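Local coordinates for protein class B carbapenemase GOB-18 (Elizabethkingia meningoseptica, PDB 5K0W) that probably hydrolyses beta-lactam antibiotics, carbapenems among them, as a subclass B3 metallo-beta-lactamase with two zinc ions in its active site, at residues 198-203 and 227-232. Numbering follows the deposited sequence.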
ATOM      1  N   ALA A 198       1.987  -5.594   3.933  1.00 17.54           N
ATOM      2  CA  ALA A 198       2.217  -6.340   2.711  1.00 16.94           C
ATOM      3  C   ALA A 198       1.501  -5.871   1.452  1.00 22.48           C
ATOM      4  O   ALA A 198       0.354  -5.450   1.508  1.00 23.36           O
ATOM      5  CB  ALA A 198       1.918  -7.809   2.951  1.00 17.46           C
ATOM      6  N   ASN A 199       2.166  -5.997   0.304  1.00 19.06           N
ATOM      7  CA  ASN A 199       1.529  -5.773  -0.977  1.00 18.92           C
ATOM      8  C   ASN A 199       1.515  -7.166  -1.623  1.00 21.83           C
ATOM      9  O   ASN A 199       2.524  -7.624  -2.159  1.00 20.62           O
ATOM     10  CB  ASN A 199       2.234  -4.730  -1.842  1.00 19.33           C
ATOM     11  CG  ASN A 199       1.365  -4.333  -3.012  1.00 27.71           C
ATOM     12  OD1 ASN A 199       0.409  -3.565  -2.882  1.00 21.12           O
ATOM     13  ND2 ASN A 199       1.569  -4.978  -4.134  1.00 16.73           N
ATOM     14  N   MET A 200       0.378  -7.861  -1.475  1.00 18.64           N
ATOM     15  CA  MET A 200       0.139  -9.217  -1.962  1.00 19.66           C
ATOM     16  C   MET A 200       0.428  -9.365  -3.460  1.00 25.80           C
ATOM     17  O   MET A 200      -0.031  -8.543  -4.257  1.00 26.27           O
ATOM     18  CB  MET A 200      -1.265  -9.736  -1.578  1.00 22.23           C
ATOM     19  CG  MET A 200      -1.539  -9.754  -0.065  1.00 25.32           C
ATOM     20  SD  MET A 200      -0.256 -10.565   0.948  1.00 28.84           S
ATOM     21  CE  MET A 200      -0.618 -12.352   0.633  1.00 26.13           C
ATOM     22  N   PRO A 201       1.264 -10.356  -3.841  1.00 22.37           N
ATOM     23  CA  PRO A 201       1.666 -10.469  -5.245  1.00 22.18           C
ATOM     24  C   PRO A 201       0.660 -11.120  -6.201  1.00 26.23           C
ATOM     25  O   PRO A 201       0.865 -12.234  -6.681  1.00 27.19           O
ATOM     26  CB  PRO A 201       3.016 -11.185  -5.153  1.00 24.06           C
ATOM     27  CG  PRO A 201       2.903 -12.027  -3.924  1.00 27.67           C
ATOM     28  CD  PRO A 201       1.932 -11.377  -2.999  1.00 22.94           C
ATOM     29  N   SER A 202      -0.424 -10.400  -6.501  1.00 22.51           N
ATOM     30  CA  SER A 202      -1.452 -10.829  -7.463  1.00 21.49           C
ATOM     31  C   SER A 202      -1.072 -10.451  -8.912  1.00 23.82           C
ATOM     32  O   SER A 202      -0.246  -9.555  -9.120  1.00 22.01           O
ATOM     33  CB  SER A 202      -2.820 -10.270  -7.079  1.00 23.34           C
ATOM     34  OG  SER A 202      -2.743  -8.916  -6.667  1.00 29.31           O
ATOM     35  N   VAL A 203      -1.657 -11.155  -9.904  1.00 21.62           N
ATOM     36  CA  VAL A 203      -1.408 -10.929 -11.342  1.00 21.81           C
ATOM     37  C   VAL A 203      -2.595 -10.194 -11.982  1.00 26.34           C
ATOM     38  O   VAL A 203      -3.700 -10.730 -11.995  1.00 24.61           O
ATOM     39  CB  VAL A 203      -0.993 -12.226 -12.117  1.00 25.01           C
ATOM     40  CG1 VAL A 203      -0.771 -11.949 -13.609  1.00 25.00           C
ATOM     41  CG2 VAL A 203       0.254 -12.850 -11.509  1.00 24.39           C
ATOM     42  N   GLY A 227       9.614 -15.829  -3.357  1.00 15.61           N
ATOM     43  CA  GLY A 227      10.728 -16.346  -2.573  1.00 15.86           C
ATOM     44  C   GLY A 227      10.958 -15.550  -1.301  1.00 21.02           C
ATOM     45  O   GLY A 227      10.911 -16.100  -0.202  1.00 20.63           O
ATOM     46  N   VAL A 228      11.172 -14.247  -1.444  1.00 19.01           N
ATOM     47  CA  VAL A 228      11.459 -13.307  -0.357  1.00 18.88           C
ATOM     48  C   VAL A 228      10.280 -13.147   0.652  1.00 19.91           C
ATOM     49  O   VAL A 228      10.511 -13.068   1.862  1.00 17.33           O
ATOM     50  CB  VAL A 228      12.022 -11.975  -0.954  1.00 24.23           C
ATOM     51  CG1 VAL A 228      10.978 -11.221  -1.772  1.00 23.53           C
ATOM     52  CG2 VAL A 228      12.638 -11.077   0.113  1.00 25.04           C
ATOM     53  N   MET A 229       9.027 -13.179   0.156  1.00 17.16           N
ATOM     54  CA  MET A 229       7.837 -13.040   1.002  1.00 16.80           C
ATOM     55  C   MET A 229       7.553 -14.243   1.932  1.00 21.05           C
ATOM     56  O   MET A 229       6.987 -14.051   3.009  1.00 20.72           O
ATOM     57  CB  MET A 229       6.605 -12.607   0.190  1.00 18.79           C
ATOM     58  CG  MET A 229       6.563 -11.120  -0.097  1.00 22.52           C
ATOM     59  SD  MET A 229       5.146 -10.563  -1.080  1.00 26.81           S
ATOM     60  CE  MET A 229       3.985 -10.096   0.211  1.00 22.81           C
ATOM     61  N   LYS A 230       7.937 -15.461   1.525  1.00 17.89           N
ATOM     62  CA  LYS A 230       7.762 -16.698   2.314  1.00 18.36           C
ATOM     63  C   LYS A 230       8.737 -16.777   3.497  1.00 22.92           C
ATOM     64  O   LYS A 230       8.474 -17.508   4.455  1.00 21.96           O
ATOM     65  CB  LYS A 230       7.975 -17.940   1.420  1.00 21.09           C
ATOM     66  CG  LYS A 230       6.744 -18.372   0.616  1.00 24.53           C
ATOM     67  CD  LYS A 230       7.095 -19.310  -0.547  1.00 34.11           C
ATOM     68  CE  LYS A 230       7.202 -20.779  -0.184  1.00 43.51           C
ATOM     69  NZ  LYS A 230       7.606 -21.614  -1.352  1.00 51.39           N
ATOM     70  N   LYS A 231       9.866 -16.033   3.424  1.00 21.05           N
ATOM     71  CA  LYS A 231      10.938 -16.019   4.442  1.00 20.55           C
ATOM     72  C   LYS A 231      10.884 -14.831   5.413  1.00 25.26           C
ATOM     73  O   LYS A 231      11.828 -14.635   6.187  1.00 26.27           O
ATOM     74  CB  LYS A 231      12.356 -16.146   3.814  1.00 21.22           C
ATOM     75  CG  LYS A 231      12.469 -16.822   2.447  1.00 25.96           C
ATOM     76  CD  LYS A 231      13.585 -17.875   2.330  1.00 34.75           C
ATOM     77  CE  LYS A 231      14.935 -17.318   1.932  1.00 32.14           C
ATOM     78  NZ  LYS A 231      15.809 -17.069   3.116  1.00 38.02           N
ATOM     79  N   LEU A 232       9.781 -14.063   5.405  1.00 21.08           N
ATOM     80  CA  LEU A 232       9.627 -12.899   6.285  1.00 20.37           C
ATOM     81  C   LEU A 232       9.216 -13.314   7.693  1.00 24.11           C
ATOM     82  O   LEU A 232       8.440 -14.272   7.867  1.00 22.74           O
ATOM     83  CB  LEU A 232       8.614 -11.867   5.706  1.00 20.25           C
ATOM     84  CG  LEU A 232       8.984 -11.172   4.377  1.00 24.97           C
ATOM     85  CD1 LEU A 232       7.801 -10.431   3.799  1.00 25.27           C
ATOM     86  CD2 LEU A 232      10.182 -10.231   4.536  1.00 26.68           C
TER
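M229 reaches from helix 218-230 to the loop at 198-203 and touches A198, N199, M200 and P201. In this metallo-beta-lactamase fold, the helix packs here against the loop that leaves strand 192-198, beside the zinc site. No hydrogen bond crosses; the contact is van der Waals packing around one thioether.

The packed part is the end of M229. The chain runs extended to SD (chi2 179°) and then bends at chi3, 93°. The bend turns CE towards the start of the loop and leaves SD beside the proline ring. M229 SD lies against the CD-CG edge of the P201 ring, 3.8 Å from P201 CD and 3.9 Å from P201 CG. The chain turns at P201, the centre of an inverse gamma turn. M229 CE lies 4.1 Å from A198 CB and, more loosely, 4.3 Å from M200 SD. L272 of helix 265-284 and H172 also touch the M229 side chain.

The solvent side is the outer part of the helix end, where G227, K230 and K231 are exposed and do not touch 198-203.

N199 turns its amide to the metal site. Its OD1 accepts a hydrogen bond from NE2 of the zinc ligand Q98 and is also hydrogen-bonded to S240 OG. Its carbonyl oxygen faces M229 instead: N199 O is 3.7 Å from M229 CE.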